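Local coordinates for glutathione S-transferase 2 (Onchocerca volvulus, PDB 1TU7), which catalyses the conjugation of glutathione to electrophilic substrates as a Pi-class homodimer and appears to be central to detoxification in this parasitic nematode, at the interface of chains A and B. Numbering follows the deposited sequence. Chains: chain A/B, Glutathione S-transferase 2.

Contacts 1 and 2 lie about 21 Å apart between their C-alpha centres and belong to one two-fold symmetric interface. Each sets the glutathione-binding N-terminal domain of one subunit against helix 81-107 of the other, with the chains exchanged: in contact 1 strand 58-61 and helix 63-73 of chain A meet the helix of chain B, and in contact 2 the loops of chain B meet the helix of chain A. The same methionine serves both, as B:Met89 in contact 1 and A:Met89 in contact 2. Because glutathione-binding B:Gln62 directly follows strand 58-61 in chain B, dimer packing and the active site are probably coupled.

Contact 1: the interface of chains A and B. Residues chain A 58-61, 65, 69; chain B 85, 89.
The methyl CG2 of B:Thr85 packs against A:Ile60, its nearest approach being 3.6 Å to the branch methyl CG2. CG1 and CD1 of the isoleucine also lie near this methyl, and the two side chains meet at about a right angle. This is part of the dimer interface typical of Pi-class glutathione transferases, where strand 58-61 and helix 63-73 of the N-terminal domain face helix 81-107 of the partner. One turn along that helix, B:Met89 extends the apolar patch. Its CG points away from the backbone N (chi1 177°), which carries the thioether alongside the end of the strand; there SD of B:Met89 lies 3.7 Å from the CG2 methyl of A:Val61. At the other side of the methionine, A:Ala65 presents its CB to the partner helix, 3.8 Å from CA of B:Met89; the small side chain probably allows the close approach of the helices.

Towards the backbone, the contact becomes more polar. B:Met89 spans the amide and carbonyl of A:Val61: SD accepts a weak hydrogen bond of 3.6 Å from the backbone N, while CG rests 3.4 Å from the carbonyl O. At the opposite end of the patch, the hydroxyl of B:Thr85 is turned away from its apolar methyl and towards A:His69. B:Thr85 OG1 and the imidazole ND1 of A:His69 are 3.2 Å apart in a weak, bent hydrogen bond (128° at H); which of the two is the donor cannot be told from the positions. Within chain A, CD1 of A:Ile60 lies over one face of the imidazole, towards its rim, and may help to position the ring. Farther out, the extended A:Gln58 approaches B:Thr85 from the opposite direction, bringing its amide NE2 to 3.8 Å from CB of the threonine.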
# COMPACT_ATOMS: atom_id res chain seq x y z
N GLN A 58 17.89 9.85 -8.14
CA GLN A 58 16.86 8.83 -8.10
C GLN A 58 15.51 9.50 -7.96
O GLN A 58 15.31 10.30 -7.06
CB GLN A 58 17.08 7.92 -6.89
CG GLN A 58 16.35 6.63 -6.93
CD GLN A 58 16.70 5.72 -5.75
OE1 GLN A 58 17.47 6.11 -4.85
NE2 GLN A 58 16.14 4.52 -5.76
N GLN A 59 14.58 9.17 -8.85
CA GLN A 59 13.24 9.66 -8.84
C GLN A 59 12.32 8.54 -8.38
O GLN A 59 12.13 7.52 -9.07
CB GLN A 59 12.83 10.16 -10.22
CG GLN A 59 11.43 10.74 -10.23
CD GLN A 59 10.80 10.95 -11.60
OE1 GLN A 59 11.17 10.29 -12.56
NE2 GLN A 59 9.79 11.80 -11.67
N ILE A 60 11.72 8.73 -7.19
CA ILE A 60 10.91 7.71 -6.54
C ILE A 60 9.49 8.22 -6.34
O ILE A 60 9.28 9.18 -5.59
CB ILE A 60 11.52 7.33 -5.19
CG1 ILE A 60 13.01 7.04 -5.33
CG2 ILE A 60 10.77 6.14 -4.62
CD1 ILE A 60 13.72 7.00 -4.00
N VAL A 61 8.52 7.62 -7.00
CA VAL A 61 7.13 7.85 -6.69
C VAL A 61 6.60 6.69 -5.82
O VAL A 61 7.35 5.75 -5.52
CB VAL A 61 6.26 8.10 -7.96
CG1 VAL A 61 6.70 9.36 -8.66
CG2 VAL A 61 6.27 6.91 -8.92
N ALA A 65 6.65 3.46 -1.01
CA ALA A 65 8.01 3.14 -1.46
C ALA A 65 8.99 4.23 -1.04
O ALA A 65 10.11 3.95 -0.67
CB ALA A 65 8.07 2.95 -2.97
N HIS A 69 12.10 3.55 1.48
CA HIS A 69 13.44 3.89 1.05
C HIS A 69 14.13 4.79 2.06
O HIS A 69 15.26 4.57 2.44
CB HIS A 69 13.40 4.55 -0.32
CG HIS A 69 14.63 5.29 -0.68
ND1 HIS A 69 15.75 4.66 -1.16
CD2 HIS A 69 14.93 6.62 -0.63
CE1 HIS A 69 16.68 5.56 -1.41
NE2 HIS A 69 16.21 6.76 -1.11
N THR B 85 13.93 -0.41 -3.99
CA THR B 85 13.02 0.72 -4.09
C THR B 85 12.17 0.61 -5.36
O THR B 85 10.96 0.84 -5.32
CB THR B 85 13.80 2.04 -4.09
OG1 THR B 85 14.53 2.20 -2.85
CG2 THR B 85 12.84 3.21 -4.20
N MET B 89 8.11 0.52 -5.63
CA MET B 89 7.39 1.51 -6.43
C MET B 89 6.48 0.83 -7.48
O MET B 89 5.30 1.12 -7.61
CB MET B 89 8.40 2.47 -7.05
CG MET B 89 7.78 3.46 -7.94
SD MET B 89 9.09 4.48 -8.70
CE MET B 89 9.57 3.46 -10.05

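Contact 2: the interface of chains A and B. Residues chain A 89-90, 92-93, 96; chain B 47, 49, 62.
In B:Gln62, CG stands anti to the carbonyl carbon, beside the backbone N (chi1 -70°), and the chain bends at chi2 (-75°), which folds the side chain against helix 81-107 of chain A and carries the amide along the helix to A:Asp96. The carboxylate of A:Asp96 approaches from the opposite direction. Amide NE2 of B:Gln62 donates an almost straight hydrogen bond of 2.9 Å to carboxylate OD2 of A:Asp96. The acceptor lies practically in the amide plane, but the donor reaches the carboxylate from above its plane, 42° out of it. The aliphatic part of B:Gln62 crosses A:Met89, and the amide carbon CD of B:Gln62 packs 3.5 Å from CB of A:Glu92, so the amide is steadied by carbon contact as well as by its hydrogen bond.

Water extends the polar network on both sides of this bond. Water 1 joins the amide OE1 of B:Gln62 to carboxylate OE2 of A:Glu92, at 2.7 Å from the latter. Water 3 also touches both groups and reaches the backbone O of A:Glu92 and OD1 of A:Asp96, tying the two acidic residues together. Water 2 links OD2 of A:Asp96 to the amide of B:Gln49, whose NE2 lies 2.7 Å from the water.

B:Phe47 is the aromatic key of the lock-and-key motif that is characteristic of this family's dimers. It reaches the partner helix where A:Gly93 has no side chain, and CA of the glycine sits over one face of the phenyl ring, 3.8 Å from its centroid. The ring carbon CE1 of B:Phe47 approaches the backbone O of A:Met89 at 3.5 Å.

Both B:Gln49 and B:Gln62 belong to the glutathione site, and A:Asp96 comes from the neighbouring subunit. The contact therefore holds the dimer together and probably helps to keep the glutathione-binding glutamines in place, which would make each active site depend in part on its partner chain.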
# COMPACT_ATOMS: atom_id res chain seq x y z
N MET A 89 3.25 -3.75 8.34
CA MET A 89 1.89 -4.18 8.59
C MET A 89 1.09 -3.04 9.27
O MET A 89 -0.04 -2.74 8.90
CB MET A 89 1.91 -5.43 9.46
CG MET A 89 0.57 -6.00 9.77
SD MET A 89 0.69 -7.40 10.93
CE MET A 89 0.39 -6.60 12.43
N PHE A 90 1.68 -2.43 10.29
CA PHE A 90 1.04 -1.34 11.02
C PHE A 90 0.75 -0.16 10.08
O PHE A 90 -0.37 0.36 10.03
CB PHE A 90 1.94 -0.91 12.19
CG PHE A 90 1.20 -0.25 13.34
CD1 PHE A 90 1.24 -0.81 14.60
CD2 PHE A 90 0.49 0.90 13.19
CE1 PHE A 90 0.56 -0.27 15.64
CE2 PHE A 90 -0.19 1.45 14.27
CZ PHE A 90 -0.16 0.85 15.48
N GLU A 92 0.49 -0.15 6.87
CA GLU A 92 -0.56 -0.53 5.93
C GLU A 92 -1.95 -0.40 6.55
O GLU A 92 -2.90 0.00 5.88
CB GLU A 92 -0.35 -1.93 5.38
CG GLU A 92 0.84 -2.04 4.43
CD GLU A 92 0.64 -1.25 3.16
OE1 GLU A 92 1.32 -0.23 3.00
OE2 GLU A 92 -0.30 -1.62 2.40
N GLY A 93 -2.08 -0.76 7.82
CA GLY A 93 -3.34 -0.52 8.51
C GLY A 93 -3.67 0.95 8.57
O GLY A 93 -4.81 1.34 8.40
N ASP A 96 -5.03 2.00 5.29
CA ASP A 96 -6.43 1.58 5.11
C ASP A 96 -7.38 2.58 5.77
O ASP A 96 -8.45 2.89 5.21
CB ASP A 96 -6.71 0.21 5.66
CG ASP A 96 -6.26 -0.90 4.77
OD1 ASP A 96 -6.06 -0.69 3.57
OD2 ASP A 96 -6.07 -2.00 5.26
N PHE B 47 -6.49 -6.22 11.94
CA PHE B 47 -7.38 -5.21 11.41
C PHE B 47 -8.73 -5.79 11.03
O PHE B 47 -9.50 -5.16 10.31
CB PHE B 47 -6.77 -4.42 10.25
CG PHE B 47 -5.45 -3.80 10.60
CD1 PHE B 47 -4.25 -4.33 10.11
CD2 PHE B 47 -5.38 -2.72 11.45
CE1 PHE B 47 -3.03 -3.77 10.47
CE2 PHE B 47 -4.15 -2.19 11.83
CZ PHE B 47 -2.98 -2.69 11.31
N GLN B 49 -9.44 -8.21 9.11
CA GLN B 49 -9.47 -8.54 7.71
C GLN B 49 -8.44 -9.56 7.28
O GLN B 49 -7.47 -9.87 7.98
CB GLN B 49 -9.28 -7.27 6.87
CG GLN B 49 -10.42 -6.26 7.07
CD GLN B 49 -10.59 -5.28 5.92
OE1 GLN B 49 -11.68 -5.20 5.30
NE2 GLN B 49 -9.56 -4.54 5.62
N GLN B 62 -2.14 -7.89 6.24
CA GLN B 62 -1.84 -6.88 5.24
C GLN B 62 -1.07 -7.45 4.06
O GLN B 62 0.10 -7.74 4.15
CB GLN B 62 -1.12 -5.66 5.85
CG GLN B 62 -2.04 -4.85 6.73
CD GLN B 62 -3.04 -4.03 5.95
OE1 GLN B 62 -3.03 -4.05 4.72
NE2 GLN B 62 -3.95 -3.36 6.65
O HOH W 1 -1.09 -4.25 2.57
O HOH W 2 -7.14 -4.33 6.71
O HOH W 3 -3.04 -1.29 3.01